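Long-range contacts in probable amidase (Thermus thermophilus, PDB 2DC0), which belongs to the amidase family and is probably an amidase, an alpha/beta protein built around one large mixed sheet: residues K185-R190 against G417-V422; N235-V240 against G347-L352; E262-L267 against G427-R432; L396-A401 against V408-V413. All blocks are in the same frame, centred on the assembly; numbering follows the deposited sequence.

Contact 1: residues K185-R190 against G417-V422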
# COMPACT_ATOMS: atom_id res chain seq x y z
N LYS A 185 -6.94 2.51 -15.59
CA LYS A 185 -6.68 3.15 -14.30
C LYS A 185 -5.22 2.82 -13.98
O LYS A 185 -4.92 1.70 -13.56
CB LYS A 185 -7.56 2.60 -13.18
CG LYS A 185 -7.29 3.28 -11.83
CD LYS A 185 -7.76 2.47 -10.63
CE LYS A 185 -6.85 1.28 -10.36
NZ LYS A 185 -5.47 1.73 -10.00
N PRO A 186 -4.31 3.79 -14.18
CA PRO A 186 -2.89 3.57 -13.90
C PRO A 186 -2.65 3.41 -12.41
O PRO A 186 -3.57 3.55 -11.59
CB PRO A 186 -2.23 4.85 -14.42
CG PRO A 186 -3.20 5.36 -15.44
CD PRO A 186 -4.53 5.12 -14.77
N SER A 187 -1.40 3.11 -12.06
CA SER A 187 -1.03 2.98 -10.66
C SER A 187 -1.38 4.31 -10.00
O SER A 187 -1.30 5.37 -10.64
CB SER A 187 0.48 2.74 -10.52
OG SER A 187 0.85 1.49 -11.08
N TYR A 188 -1.76 4.26 -8.74
CA TYR A 188 -2.11 5.47 -8.00
C TYR A 188 -1.04 6.55 -8.16
O TYR A 188 0.16 6.26 -8.11
CB TYR A 188 -2.28 5.15 -6.51
CG TYR A 188 -2.58 6.35 -5.66
CD1 TYR A 188 -3.88 6.86 -5.55
CD2 TYR A 188 -1.56 6.99 -4.94
CE1 TYR A 188 -4.15 7.97 -4.76
CE2 TYR A 188 -1.83 8.10 -4.14
CZ TYR A 188 -3.12 8.59 -4.05
OH TYR A 188 -3.38 9.69 -3.26
N GLY A 189 -1.48 7.79 -8.39
CA GLY A 189 -0.56 8.90 -8.50
C GLY A 189 0.26 9.08 -9.76
O GLY A 189 0.88 10.13 -9.93
N ARG A 190 0.28 8.10 -10.65
CA ARG A 190 1.07 8.24 -11.87
C ARG A 190 0.60 9.46 -12.68
O ARG A 190 1.42 10.19 -13.23
CB ARG A 190 0.99 6.97 -12.72
CG ARG A 190 1.95 6.98 -13.89
CD ARG A 190 1.88 5.68 -14.66
NE ARG A 190 2.43 4.55 -13.90
CZ ARG A 190 3.72 4.35 -13.66
NH1 ARG A 190 4.62 5.20 -14.13
NH2 ARG A 190 4.11 3.28 -12.98
N GLY A 417 2.80 -0.26 -9.95
CA GLY A 417 3.84 0.27 -10.82
C GLY A 417 4.06 -0.48 -12.13
O GLY A 417 4.85 -0.04 -12.96
N GLU A 418 3.35 -1.59 -12.34
CA GLU A 418 3.55 -2.33 -13.58
C GLU A 418 2.54 -1.99 -14.68
O GLU A 418 2.01 -2.88 -15.35
CB GLU A 418 3.56 -3.83 -13.30
CG GLU A 418 4.73 -4.25 -12.40
CD GLU A 418 6.05 -3.58 -12.80
OE1 GLU A 418 6.47 -3.72 -13.97
OE2 GLU A 418 6.66 -2.89 -11.94
N ASP A 419 2.32 -0.70 -14.88
CA ASP A 419 1.39 -0.20 -15.88
C ASP A 419 1.74 -0.69 -17.28
O ASP A 419 0.86 -1.04 -18.06
CB ASP A 419 1.39 1.33 -15.88
CG ASP A 419 1.08 1.91 -14.52
OD1 ASP A 419 0.14 2.73 -14.44
OD2 ASP A 419 1.78 1.55 -13.54
N GLY A 420 3.03 -0.70 -17.60
CA GLY A 420 3.48 -1.13 -18.91
C GLY A 420 3.14 -2.59 -19.17
O GLY A 420 2.73 -2.95 -20.26
N LYS A 421 3.33 -3.42 -18.15
CA LYS A 421 3.04 -4.85 -18.28
C LYS A 421 1.55 -5.07 -18.48
O LYS A 421 1.14 -5.92 -19.28
CB LYS A 421 3.52 -5.59 -17.03
CG LYS A 421 3.44 -7.11 -17.12
CD LYS A 421 4.03 -7.75 -15.86
CE LYS A 421 4.06 -9.27 -15.95
NZ LYS A 421 4.92 -9.73 -17.08
N VAL A 422 0.73 -4.32 -17.74
CA VAL A 422 -0.71 -4.44 -17.86
C VAL A 422 -1.16 -4.06 -19.27
O VAL A 422 -1.95 -4.76 -19.90
CB VAL A 422 -1.43 -3.54 -16.83
CG1 VAL A 422 -2.93 -3.54 -17.09
CG2 VAL A 422 -1.14 -4.06 -15.43
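Asp419, the first residue of helix 419-430, turns both carboxylate oxygens on Ser187. The hydrogen bonds come first. Ser187 N gives a nearly straight one (163°) to Asp419 OD1 at 2.9 Å, and Ser187 OG donates a short one of 2.6 Å to Asp419 OD2; both meet the carboxylate on its syn side. The hydroxyl is used twice, because Gly417 N donates to Ser187 OG at 2.9 Å. OG lies anti to the carbonyl carbon (chi1 -66°), which points it at both partners.

The ionic part is the salt bridge from Arg190 NH2 to Asp419 OD2, 3.0 Å long. The two side chains meet tip to tip with their planes 78° apart, and NH2 comes from above the carboxylate, on the face opposite Ser187 OG. Arg190 NH1 has a second acidic partner in Glu226. Pro186 CB also comes within 3.2 Å of Asp419 OD1, a close contact beside the bonds.

Next door, Glu418 holds the N-cap position and pairs with Arg346 of the second subunit. Ser187 and Arg190 are the two ends of a type II beta turn, so this is a turn after strand 182-185 tied to a helix N-terminus chiefly by one acidic side chain.

Contact 2: residues N235-V240 against G347-L352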
# COMPACT_ATOMS: atom_id res chain seq x y z
N ASN A 235 3.70 -16.48 -23.68
CA ASN A 235 3.24 -17.43 -22.67
C ASN A 235 2.79 -16.73 -21.39
O ASN A 235 3.26 -17.03 -20.30
CB ASN A 235 4.37 -18.42 -22.36
CG ASN A 235 4.72 -19.30 -23.55
OD1 ASN A 235 5.88 -19.67 -23.75
ND2 ASN A 235 3.72 -19.63 -24.35
N PRO A 236 1.87 -15.77 -21.52
CA PRO A 236 1.38 -15.05 -20.35
C PRO A 236 0.70 -15.99 -19.36
O PRO A 236 0.06 -16.97 -19.76
CB PRO A 236 0.40 -14.04 -20.95
CG PRO A 236 -0.14 -14.78 -22.14
CD PRO A 236 1.11 -15.39 -22.73
N VAL A 237 0.87 -15.72 -18.07
CA VAL A 237 0.26 -16.53 -17.02
C VAL A 237 -0.74 -15.62 -16.31
O VAL A 237 -0.36 -14.61 -15.72
CB VAL A 237 1.32 -17.02 -16.00
CG1 VAL A 237 0.64 -17.84 -14.91
CG2 VAL A 237 2.38 -17.86 -16.71
N PHE A 238 -2.01 -15.98 -16.39
CA PHE A 238 -3.06 -15.19 -15.77
C PHE A 238 -3.62 -15.86 -14.53
O PHE A 238 -3.91 -17.06 -14.54
CB PHE A 238 -4.19 -14.96 -16.78
CG PHE A 238 -3.78 -14.15 -17.98
CD1 PHE A 238 -3.54 -12.78 -17.85
CD2 PHE A 238 -3.64 -14.74 -19.23
CE1 PHE A 238 -3.18 -12.01 -18.96
CE2 PHE A 238 -3.28 -13.99 -20.34
CZ PHE A 238 -3.05 -12.62 -20.21
N GLY A 239 -3.77 -15.09 -13.47
CA GLY A 239 -4.33 -15.62 -12.23
C GLY A 239 -5.80 -15.25 -12.15
O GLY A 239 -6.19 -14.13 -12.49
N VAL A 240 -6.62 -16.20 -11.72
CA VAL A 240 -8.05 -15.98 -11.60
C VAL A 240 -8.47 -16.21 -10.15
O VAL A 240 -8.34 -17.31 -9.63
CB VAL A 240 -8.83 -16.94 -12.54
CG1 VAL A 240 -10.33 -16.75 -12.37
CG2 VAL A 240 -8.43 -16.68 -13.99
N GLY A 347 3.86 -14.78 -8.90
CA GLY A 347 3.88 -15.95 -9.77
C GLY A 347 3.02 -15.87 -11.02
O GLY A 347 3.08 -16.77 -11.85
N VAL A 348 2.22 -14.81 -11.17
CA VAL A 348 1.39 -14.65 -12.37
C VAL A 348 1.69 -13.28 -12.98
O VAL A 348 2.19 -12.39 -12.31
CB VAL A 348 -0.14 -14.76 -12.07
CG1 VAL A 348 -0.46 -16.14 -11.49
CG2 VAL A 348 -0.59 -13.67 -11.11
N ASP A 349 1.39 -13.12 -14.27
CA ASP A 349 1.66 -11.84 -14.92
C ASP A 349 0.58 -10.81 -14.60
O ASP A 349 0.84 -9.61 -14.55
CB ASP A 349 1.78 -12.04 -16.44
CG ASP A 349 2.99 -12.88 -16.81
OD1 ASP A 349 4.10 -12.56 -16.33
OD2 ASP A 349 2.84 -13.87 -17.56
N ALA A 350 -0.64 -11.30 -14.37
CA ALA A 350 -1.74 -10.41 -14.03
C ALA A 350 -2.94 -11.23 -13.61
O ALA A 350 -2.98 -12.44 -13.81
CB ALA A 350 -2.11 -9.54 -15.23
N LEU A 351 -3.91 -10.56 -13.01
CA LEU A 351 -5.14 -11.22 -12.61
C LEU A 351 -6.15 -10.85 -13.69
O LEU A 351 -6.06 -9.79 -14.30
CB LEU A 351 -5.64 -10.69 -11.26
CG LEU A 351 -4.69 -10.80 -10.07
CD1 LEU A 351 -5.43 -10.40 -8.80
CD2 LEU A 351 -4.16 -12.21 -9.97
N LEU A 352 -7.10 -11.75 -13.92
CA LEU A 352 -8.17 -11.55 -14.87
C LEU A 352 -9.49 -11.80 -14.15
O LEU A 352 -9.61 -12.74 -13.36
CB LEU A 352 -8.08 -12.54 -16.03
CG LEU A 352 -6.96 -12.42 -17.06
CD1 LEU A 352 -7.22 -13.41 -18.20
CD2 LEU A 352 -6.93 -10.99 -17.61
O HOH W 1 4.81 -14.83 -19.13
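Val237 and Asp349 grip each other twice: Asp349 N donates to Val237 O at 2.7 Å, and Val237 N reaches Asp349 OD2 at 2.8 Å, on the anti side of the carboxylate. The side chain thus serves as acceptor where regular strand pairing has not yet begun. Two backbone bonds then carry the parallel ladder, Gly239 N to Ala350 O and Leu352 N to Gly239 O, with Phe238 beside Ala350 and Gly239 beside Leu351.

On the side of Phe238, Leu352 CD1 sits over one face of the ring, 3.9 Å from its centroid, in a CH-pi contact displaced toward the rim. Phe238 CG, anti to the carbonyl carbon (chi1 -64°), comes within 3.5 Å of Leu352 CD1. On the other side, Val348 CG1 lies 4.0 Å from Gly239 CA, and also meets Val237 CG1, the two valines crossing at about a right angle.

One shell out, a water bridges Asn235 O and Asp349 OD2, 2.7 Å from the carboxylate oxygen, while Lys421 makes a salt bridge with Asp349 OD1. Strand 237-240 runs between strands 350-354 and 270-273, strand 406-413 flanks 350-354 beyond, and Leu425 of helix 419-430 packs on Pro236, Asp349 and Ala350.

Contact 3: residues E262-L267 against G427-R432; sequences EDLPAL and GWLEAR
Leu267 O and Arg432 NE are joined by a single water, which donates to the carbonyl at 2.8 Å and accepts from NE at the same distance, lying in the guanidinium plane at its edge. No direct hydrogen bond links the two segments, so this water is the polar bridge between them. The guanidinium is also held from its own segment: Arg432 NH1 donates to Trp428 O at 2.8 Å, with a bent N-H...O angle of 140°. The Arg432 chain, extended from CG to NE, runs over the indole, and Trp428 NE1 ends up 3.2 Å above the guanidinium plane, over its centre.

Both segments are at the C-terminal ends of helices, 251-263 and 419-430, which meet here above Phe238 and Leu352 of the mixed sheet. Side chains make most of the contact, joined by the backbone carbonyl of Leu267.

Trp428 presents the edge of its six-membered ring. CZ2 is 3.3 Å from Leu267 O, which lies near the ring plane, CH2 meets Leu267 CB at 4.0 Å, and CZ3 is 4.2 Å from Leu264 CD2, also at the edge. The same Leu264 methyl touches Leu429 CD2 at 4.2 Å, the two leucines crossing at about a right angle. Toward the outside, Leu267 and Arg432 slide past each other in opposite directions, with Leu267 CD1 against Arg432 CB and Leu267 CD2 against Arg432 CD.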
# COMPACT_ATOMS: atom_id res chain seq x y z
N GLU A 262 -11.40 -21.09 -20.90
CA GLU A 262 -11.29 -22.33 -21.67
C GLU A 262 -10.46 -22.15 -22.94
O GLU A 262 -9.79 -23.08 -23.38
CB GLU A 262 -12.68 -22.85 -22.03
CG GLU A 262 -13.48 -23.44 -20.87
CD GLU A 262 -12.97 -24.80 -20.44
OE1 GLU A 262 -12.90 -25.71 -21.30
OE2 GLU A 262 -12.64 -24.98 -19.24
N ASP A 263 -10.52 -20.97 -23.55
CA ASP A 263 -9.77 -20.71 -24.78
C ASP A 263 -8.32 -20.27 -24.60
O ASP A 263 -7.49 -20.51 -25.48
CB ASP A 263 -10.50 -19.68 -25.65
CG ASP A 263 -11.76 -20.23 -26.30
OD1 ASP A 263 -11.77 -21.42 -26.68
OD2 ASP A 263 -12.74 -19.46 -26.46
N LEU A 264 -8.00 -19.63 -23.48
CA LEU A 264 -6.64 -19.14 -23.24
C LEU A 264 -5.53 -20.15 -23.48
O LEU A 264 -4.49 -19.82 -24.05
CB LEU A 264 -6.52 -18.52 -21.84
CG LEU A 264 -7.19 -17.15 -21.71
CD1 LEU A 264 -7.08 -16.63 -20.28
CD2 LEU A 264 -6.50 -16.16 -22.67
N PRO A 265 -5.72 -21.41 -23.04
CA PRO A 265 -4.67 -22.42 -23.26
C PRO A 265 -4.37 -22.60 -24.75
O PRO A 265 -3.21 -22.70 -25.15
CB PRO A 265 -5.26 -23.68 -22.62
CG PRO A 265 -6.10 -23.11 -21.50
CD PRO A 265 -6.79 -21.95 -22.19
N ALA A 266 -5.42 -22.64 -25.57
CA ALA A 266 -5.22 -22.80 -27.01
C ALA A 266 -4.55 -21.57 -27.59
O ALA A 266 -3.93 -21.63 -28.66
CB ALA A 266 -6.57 -23.04 -27.70
N LEU A 267 -4.66 -20.44 -26.89
CA LEU A 267 -4.05 -19.19 -27.34
C LEU A 267 -2.61 -19.08 -26.85
O LEU A 267 -1.98 -18.03 -26.95
CB LEU A 267 -4.87 -18.00 -26.85
CG LEU A 267 -6.24 -17.83 -27.51
CD1 LEU A 267 -7.04 -16.75 -26.79
CD2 LEU A 267 -6.06 -17.46 -28.98
N GLY A 427 -2.96 -5.49 -24.74
CA GLY A 427 -2.86 -5.49 -26.19
C GLY A 427 -2.86 -6.91 -26.72
O GLY A 427 -3.46 -7.19 -27.76
N TRP A 428 -2.20 -7.80 -26.00
CA TRP A 428 -2.13 -9.20 -26.38
C TRP A 428 -3.53 -9.81 -26.38
O TRP A 428 -3.92 -10.52 -27.31
CB TRP A 428 -1.24 -9.96 -25.39
CG TRP A 428 -0.99 -11.39 -25.78
CD1 TRP A 428 0.01 -11.86 -26.58
CD2 TRP A 428 -1.76 -12.53 -25.37
NE1 TRP A 428 -0.09 -13.23 -26.70
CE2 TRP A 428 -1.16 -13.66 -25.98
CE3 TRP A 428 -2.89 -12.70 -24.57
CZ2 TRP A 428 -1.66 -14.96 -25.78
CZ3 TRP A 428 -3.39 -13.99 -24.38
CH2 TRP A 428 -2.77 -15.10 -24.99
N LEU A 429 -4.29 -9.51 -25.33
CA LEU A 429 -5.66 -10.02 -25.20
C LEU A 429 -6.59 -9.40 -26.24
O LEU A 429 -7.38 -10.11 -26.86
CB LEU A 429 -6.19 -9.74 -23.79
CG LEU A 429 -5.63 -10.61 -22.66
CD1 LEU A 429 -5.94 -9.96 -21.31
CD2 LEU A 429 -6.26 -12.01 -22.72
N GLU A 430 -6.50 -8.09 -26.41
CA GLU A 430 -7.33 -7.36 -27.36
C GLU A 430 -7.24 -7.95 -28.77
O GLU A 430 -8.24 -8.06 -29.48
CB GLU A 430 -6.92 -5.89 -27.38
CG GLU A 430 -7.69 -4.99 -28.32
CD GLU A 430 -7.10 -3.58 -28.36
OE1 GLU A 430 -5.91 -3.45 -28.70
OE2 GLU A 430 -7.82 -2.61 -28.04
N ALA A 431 -6.02 -8.32 -29.18
CA ALA A 431 -5.79 -8.89 -30.49
C ALA A 431 -6.36 -10.30 -30.60
O ALA A 431 -6.47 -10.85 -31.70
CB ALA A 431 -4.28 -8.92 -30.79
N ARG A 432 -6.75 -10.88 -29.46
CA ARG A 432 -7.29 -12.25 -29.43
C ARG A 432 -8.71 -12.37 -28.88
O ARG A 432 -9.20 -13.47 -28.63
CB ARG A 432 -6.34 -13.15 -28.62
CG ARG A 432 -4.96 -13.27 -29.24
CD ARG A 432 -3.96 -13.97 -28.32
NE ARG A 432 -2.67 -14.12 -29.00
CZ ARG A 432 -1.91 -13.10 -29.40
NH1 ARG A 432 -2.31 -11.85 -29.17
NH2 ARG A 432 -0.77 -13.33 -30.03
O HOH W 2 -1.95 -16.77 -29.41

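Contact 4: residues L396-A401 against V408-V413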
# COMPACT_ATOMS: atom_id res chain seq x y z
N LEU A 396 -6.61 -2.43 -16.16
CA LEU A 396 -7.17 -2.12 -17.47
C LEU A 396 -8.54 -2.77 -17.64
O LEU A 396 -8.77 -3.89 -17.18
CB LEU A 396 -6.24 -2.66 -18.56
CG LEU A 396 -6.71 -2.50 -20.00
CD1 LEU A 396 -6.66 -1.02 -20.39
CD2 LEU A 396 -5.82 -3.31 -20.94
N ALA A 397 -9.45 -2.06 -18.29
CA ALA A 397 -10.77 -2.61 -18.60
C ALA A 397 -10.89 -2.57 -20.12
O ALA A 397 -10.68 -1.52 -20.72
CB ALA A 397 -11.89 -1.78 -17.95
N LEU A 398 -11.18 -3.71 -20.73
CA LEU A 398 -11.36 -3.79 -22.18
C LEU A 398 -12.48 -4.77 -22.50
O LEU A 398 -12.72 -5.72 -21.76
CB LEU A 398 -10.06 -4.24 -22.89
CG LEU A 398 -9.14 -5.33 -22.32
CD1 LEU A 398 -9.91 -6.43 -21.63
CD2 LEU A 398 -8.31 -5.88 -23.48
N PRO A 399 -13.19 -4.54 -23.62
CA PRO A 399 -14.31 -5.40 -24.03
C PRO A 399 -13.89 -6.83 -24.29
O PRO A 399 -12.85 -7.07 -24.90
CB PRO A 399 -14.83 -4.73 -25.30
CG PRO A 399 -14.41 -3.31 -25.15
CD PRO A 399 -13.02 -3.43 -24.57
N PHE A 400 -14.69 -7.79 -23.84
CA PHE A 400 -14.34 -9.19 -24.07
C PHE A 400 -15.56 -10.05 -24.39
O PHE A 400 -15.41 -11.17 -24.88
CB PHE A 400 -13.58 -9.75 -22.86
CG PHE A 400 -14.45 -10.45 -21.84
CD1 PHE A 400 -14.60 -11.83 -21.86
CD2 PHE A 400 -15.08 -9.72 -20.83
CE1 PHE A 400 -15.37 -12.48 -20.89
CE2 PHE A 400 -15.85 -10.35 -19.86
CZ PHE A 400 -16.00 -11.74 -19.89
N ALA A 401 -16.76 -9.54 -24.13
CA ALA A 401 -17.96 -10.31 -24.41
C ALA A 401 -19.21 -9.44 -24.60
O ALA A 401 -19.17 -8.22 -24.44
CB ALA A 401 -18.20 -11.32 -23.29
N VAL A 408 -19.64 -6.22 -22.35
CA VAL A 408 -19.22 -6.72 -21.04
C VAL A 408 -17.70 -6.60 -21.03
O VAL A 408 -17.04 -7.14 -21.91
CB VAL A 408 -19.57 -8.20 -20.84
CG1 VAL A 408 -19.11 -8.64 -19.44
CG2 VAL A 408 -21.07 -8.42 -20.98
N GLY A 409 -17.16 -5.90 -20.05
CA GLY A 409 -15.72 -5.72 -20.00
C GLY A 409 -14.92 -6.69 -19.14
O GLY A 409 -15.47 -7.37 -18.26
N LEU A 410 -13.62 -6.74 -19.40
CA LEU A 410 -12.69 -7.61 -18.68
C LEU A 410 -11.63 -6.77 -17.98
O LEU A 410 -11.14 -5.78 -18.53
CB LEU A 410 -11.99 -8.56 -19.65
CG LEU A 410 -10.94 -9.51 -19.06
CD1 LEU A 410 -11.64 -10.61 -18.24
CD2 LEU A 410 -10.13 -10.16 -20.19
N GLN A 411 -11.28 -7.16 -16.76
CA GLN A 411 -10.26 -6.45 -16.01
C GLN A 411 -8.94 -7.21 -16.06
O GLN A 411 -8.92 -8.43 -15.91
CB GLN A 411 -10.66 -6.29 -14.54
CG GLN A 411 -11.70 -5.24 -14.26
CD GLN A 411 -11.91 -5.04 -12.77
OE1 GLN A 411 -12.52 -5.88 -12.11
NE2 GLN A 411 -11.38 -3.95 -12.24
N VAL A 412 -7.86 -6.48 -16.28
CA VAL A 412 -6.52 -7.03 -16.31
C VAL A 412 -5.83 -6.27 -15.18
O VAL A 412 -5.63 -5.06 -15.28
CB VAL A 412 -5.79 -6.73 -17.65
CG1 VAL A 412 -4.40 -7.37 -17.63
CG2 VAL A 412 -6.62 -7.28 -18.83
N VAL A 413 -5.49 -6.97 -14.11
CA VAL A 413 -4.87 -6.37 -12.92
C VAL A 413 -3.39 -6.71 -12.76
O VAL A 413 -3.03 -7.88 -12.72
CB VAL A 413 -5.60 -6.85 -11.64
CG1 VAL A 413 -5.05 -6.13 -10.42
CG2 VAL A 413 -7.11 -6.62 -11.78
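The Phe400 ring has Leu410 CD1 over one face and Ala401 CB over the other, the alanine methyl 3.8 Å above the ring centre. At the ring edge, near its plane, Gly409 O lies 3.4 Å from Phe400 CE2. Leu410 CB reaches Phe400 CD2, at 3.5 Å, from the face that Leu410 CD1 covers, and Val408 CG1 meets Phe400 CE2 from the other side of the plane. Phe400 chi1 is 93°, well off a staggered value, and swings CG across toward the opposite strand, where the ring crosses Leu410 at about a right angle.

That unusual placement goes with a classic beta bulge in the hairpin of strands 395-403 and 406-413. Phe400 and Ala401 both face Val408, and Val408 O accepts from both amides, Phe400 N at 3.1 Å and Ala401 N at 3.3 Å. Before the bulge the antiparallel register is regular: Leu396 with Val412 and Leu398 with Leu410 are hydrogen-bonded pairs, the tightest bond running from Leu410 N to Leu398 O at 2.7 Å. Pro399 faces Gly409 in a non-hydrogen-bonded pair, a position that asks no N-H of it toward this strand.

Leu398 and Leu410 lie side by side and point the same way. Leu398 CG takes the crowded position between backbone N and carbonyl carbon (chi1 40°), and its CD1 rests 3.6 Å from Leu410 CB. Helix 251-263 packs on this face through Phe257 and Leu260 against Leu410, while helix 419-430 brings Glu430 against Leu398 and Val422 against Leu396 and Val412.

Contact 4 is the buried one, backbone pairing with apolar side chains between two central strands, and contact 2 continues the same sheet outward, since strands 350-354 and 406-413 are neighbours joined by a probable hydrogen bond from Leu351 N to Val413 O. Contacts 1 and 3 both use helix 419-430, at its two ends. Near the subunit interface, contact 1 is charged and polar; at the other end, partly exposed contact 3 is apolar and water-bridged. The buried side of the helix covers the sheet, from Val422 to Leu429. The salt bridge of Lys421 with Asp349 is what joins contact 1 to contact 2, whose Phe238 also packs on Trp428 of contact 3.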